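Local coordinates for tryptophanyl-tRNA synthetase (PDB 3HV0), which charges tRNA(Trp) with L-tryptophan at the expense of ATP, through the class I catalytic core carried by this C-terminal piece of the protein, at the interface of chains A and B. Coordinates in Å, arbitrary orientation; residue numbers count along the deposited sequence, not the author numbering. Chains: chain A/B, Tryptophanyl-tRNA synthetase.

The interface of chains A and B. Residues chain A 117, 157-158, 161, 200; chain B 161-162, 165, 169.
B:Tyr165 reaches out of chain B and gives its phenol hydroxyl to A:Asp117: OH donates to the carboxylate oxygen OD2 at 2.8 Å. The acceptor lies at the ring's edge, in plane, and offers its anti lone pair, with carboxylate and ring turned 80° against each other. The syn side of the same carboxylate is taken within chain A by the amide of A:Asn157. Its ND2 makes an almost straight bond to OD1 at 2.7 Å and a strongly bent second one to OD2, which lies well out of the amide plane, so OD2 accepts from both chains, and A:Asn157 probably helps to hold the carboxylate's rotation where it meets the phenol.

Apolar packing holds the ring from two sides. CD1 of B:Leu169, from its own chain, sits over the centre of one face; on the opposite face A:Ile161 lays CG1 toward the rim, a CH-pi contact 3.9 Å from the centroid. With CG1 anti to the backbone N (chi1 -175°), A:Ile161 sends that branch and CD1 across the ring while CG2 turns to B:Ala162, 3.6 Å from its CA. A:Leu158 brings CD2 to within 3.3 Å of CD2 of B:Tyr165, and the same methyl also meets CD1 of B:Leu169.

A water joins the backbones, at 2.6 Å from both A:Leu158 O and B:Ala162 O.

The patch belongs to a two-fold symmetric interface, consistent with the dimer typical of tryptophanyl-tRNA synthetases, and recurs with the chains exchanged. Helix 157-174 of chain A, with A:Asp117 from helix 116-122 beside it and A:Val200 of helix 192-202 at the margin, faces helix 157-172 of chain B.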
ATOM      1  N   ASP A 117      -0.635  -6.594   8.274  1.00 23.95           N
ATOM      2  CA  ASP A 117      -0.604  -6.824   6.836  1.00 23.39           C
ATOM      3  C   ASP A 117       0.329  -7.963   6.407  1.00 23.44           C
ATOM      4  O   ASP A 117      -0.074  -8.818   5.623  1.00 22.99           O
ATOM      5  CB  ASP A 117      -0.253  -5.528   6.084  1.00 23.67           C
ATOM      6  CG  ASP A 117       0.989  -4.823   6.640  1.00 23.33           C
ATOM      7  OD1 ASP A 117       1.620  -5.367   7.561  1.00 24.55           O
ATOM      8  OD2 ASP A 117       1.325  -3.725   6.150  1.00 23.14           O
ATOM      9  N   ASN A 157       0.011  -1.521  10.905  1.00 23.81           N
ATOM     10  CA  ASN A 157       0.036  -1.096   9.523  1.00 23.74           C
ATOM     11  C   ASN A 157      -1.371  -0.814   8.980  1.00 23.77           C
ATOM     12  O   ASN A 157      -1.553   0.105   8.207  1.00 23.51           O
ATOM     13  CB  ASN A 157       0.763  -2.108   8.644  1.00 23.49           C
ATOM     14  CG  ASN A 157       2.254  -2.035   8.771  1.00 23.93           C
ATOM     15  OD1 ASN A 157       2.802  -1.028   9.194  1.00 24.90           O
ATOM     16  ND2 ASN A 157       2.925  -3.112   8.417  1.00 23.88           N
ATOM     17  N   LEU A 158      -2.371  -1.571   9.392  1.00 24.08           N
ATOM     18  CA  LEU A 158      -3.716  -1.306   8.883  1.00 25.04           C
ATOM     19  C   LEU A 158      -4.210   0.087   9.290  1.00 25.14           C
ATOM     20  O   LEU A 158      -5.057   0.679   8.620  1.00 24.63           O
ATOM     21  CB  LEU A 158      -4.715  -2.397   9.303  1.00 25.15           C
ATOM     22  CG  LEU A 158      -4.703  -3.682   8.440  1.00 26.44           C
ATOM     23  CD1 LEU A 158      -5.993  -4.486   8.593  1.00 27.99           C
ATOM     24  CD2 LEU A 158      -4.541  -3.387   6.989  1.00 27.15           C
ATOM     25  N   ILE A 161      -1.163   3.089   7.668  1.00 23.49           N
ATOM     26  CA  ILE A 161      -0.677   2.880   6.316  1.00 23.36           C
ATOM     27  C   ILE A 161      -0.602   4.175   5.491  1.00 24.28           C
ATOM     28  O   ILE A 161       0.334   4.372   4.720  1.00 24.53           O
ATOM     29  CB  ILE A 161      -1.532   1.799   5.560  1.00 23.05           C
ATOM     30  CG1 ILE A 161      -0.925   1.523   4.187  1.00 22.58           C
ATOM     31  CG2 ILE A 161      -2.985   2.204   5.424  1.00 22.20           C
ATOM     32  CD1 ILE A 161       0.450   0.927   4.263  1.00 21.07           C
ATOM     33  N   VAL A 200       6.890  -1.503   3.047  1.00 25.34           N
ATOM     34  CA  VAL A 200       6.095  -1.193   4.249  1.00 25.29           C
ATOM     35  C   VAL A 200       6.923  -1.297   5.517  1.00 25.54           C
ATOM     36  O   VAL A 200       6.798  -0.460   6.408  1.00 25.76           O
ATOM     37  CB  VAL A 200       4.849  -2.083   4.361  1.00 25.05           C
ATOM     38  CG1 VAL A 200       4.005  -1.706   5.572  1.00 24.96           C
ATOM     39  CG2 VAL A 200       4.021  -1.966   3.108  1.00 24.14           C
TER
ATOM     40  N   ILE B 161      -6.214   5.522   1.016  1.00 23.76           N
ATOM     41  CA  ILE B 161      -5.483   4.243   0.943  1.00 23.54           C
ATOM     42  C   ILE B 161      -5.847   3.273   2.081  1.00 24.33           C
ATOM     43  O   ILE B 161      -5.989   2.056   1.854  1.00 24.44           O
ATOM     44  CB  ILE B 161      -3.946   4.456   0.907  1.00 22.97           C
ATOM     45  CG1 ILE B 161      -3.244   3.148   0.586  1.00 22.31           C
ATOM     46  CG2 ILE B 161      -3.419   5.070   2.212  1.00 22.16           C
ATOM     47  CD1 ILE B 161      -3.589   2.640  -0.782  1.00 20.67           C
ATOM     48  N   ALA B 162      -6.027   3.816   3.284  1.00 24.34           N
ATOM     49  CA  ALA B 162      -6.337   2.986   4.435  1.00 25.14           C
ATOM     50  C   ALA B 162      -7.682   2.287   4.331  1.00 24.82           C
ATOM     51  O   ALA B 162      -7.821   1.168   4.759  1.00 24.97           O
ATOM     52  CB  ALA B 162      -6.286   3.809   5.733  1.00 25.79           C
ATOM     53  N   TYR B 165      -7.041  -0.542   1.854  1.00 24.47           N
ATOM     54  CA  TYR B 165      -5.937  -1.461   2.153  1.00 24.37           C
ATOM     55  C   TYR B 165      -6.382  -2.912   2.385  1.00 24.61           C
ATOM     56  O   TYR B 165      -5.777  -3.830   1.831  1.00 25.05           O
ATOM     57  CB  TYR B 165      -5.060  -0.927   3.309  1.00 24.02           C
ATOM     58  CG  TYR B 165      -3.650  -1.521   3.388  1.00 23.27           C
ATOM     59  CD1 TYR B 165      -2.947  -1.908   2.240  1.00 22.78           C
ATOM     60  CD2 TYR B 165      -3.002  -1.660   4.613  1.00 22.55           C
ATOM     61  CE1 TYR B 165      -1.665  -2.425   2.324  1.00 20.97           C
ATOM     62  CE2 TYR B 165      -1.724  -2.171   4.695  1.00 21.35           C
ATOM     63  CZ  TYR B 165      -1.070  -2.548   3.546  1.00 20.97           C
ATOM     64  OH  TYR B 165       0.182  -3.092   3.644  1.00 21.17           O
ATOM     65  N   LEU B 169      -4.934  -5.868   0.030  1.00 25.28           N
ATOM     66  CA  LEU B 169      -4.241  -7.048   0.588  1.00 24.84           C
ATOM     67  C   LEU B 169      -4.920  -8.409   0.229  1.00 25.31           C
ATOM     68  O   LEU B 169      -4.247  -9.401  -0.041  1.00 25.67           O
ATOM     69  CB  LEU B 169      -4.137  -6.882   2.096  1.00 24.26           C
ATOM     70  CG  LEU B 169      -3.162  -5.795   2.602  1.00 22.53           C
ATOM     71  CD1 LEU B 169      -3.341  -5.572   4.105  1.00 20.13           C
ATOM     72  CD2 LEU B 169      -1.723  -6.147   2.295  1.00 18.73           C
TER
HETATM   73  O   HOH W   1      -6.369  -0.129   6.515  1.00 21.90           O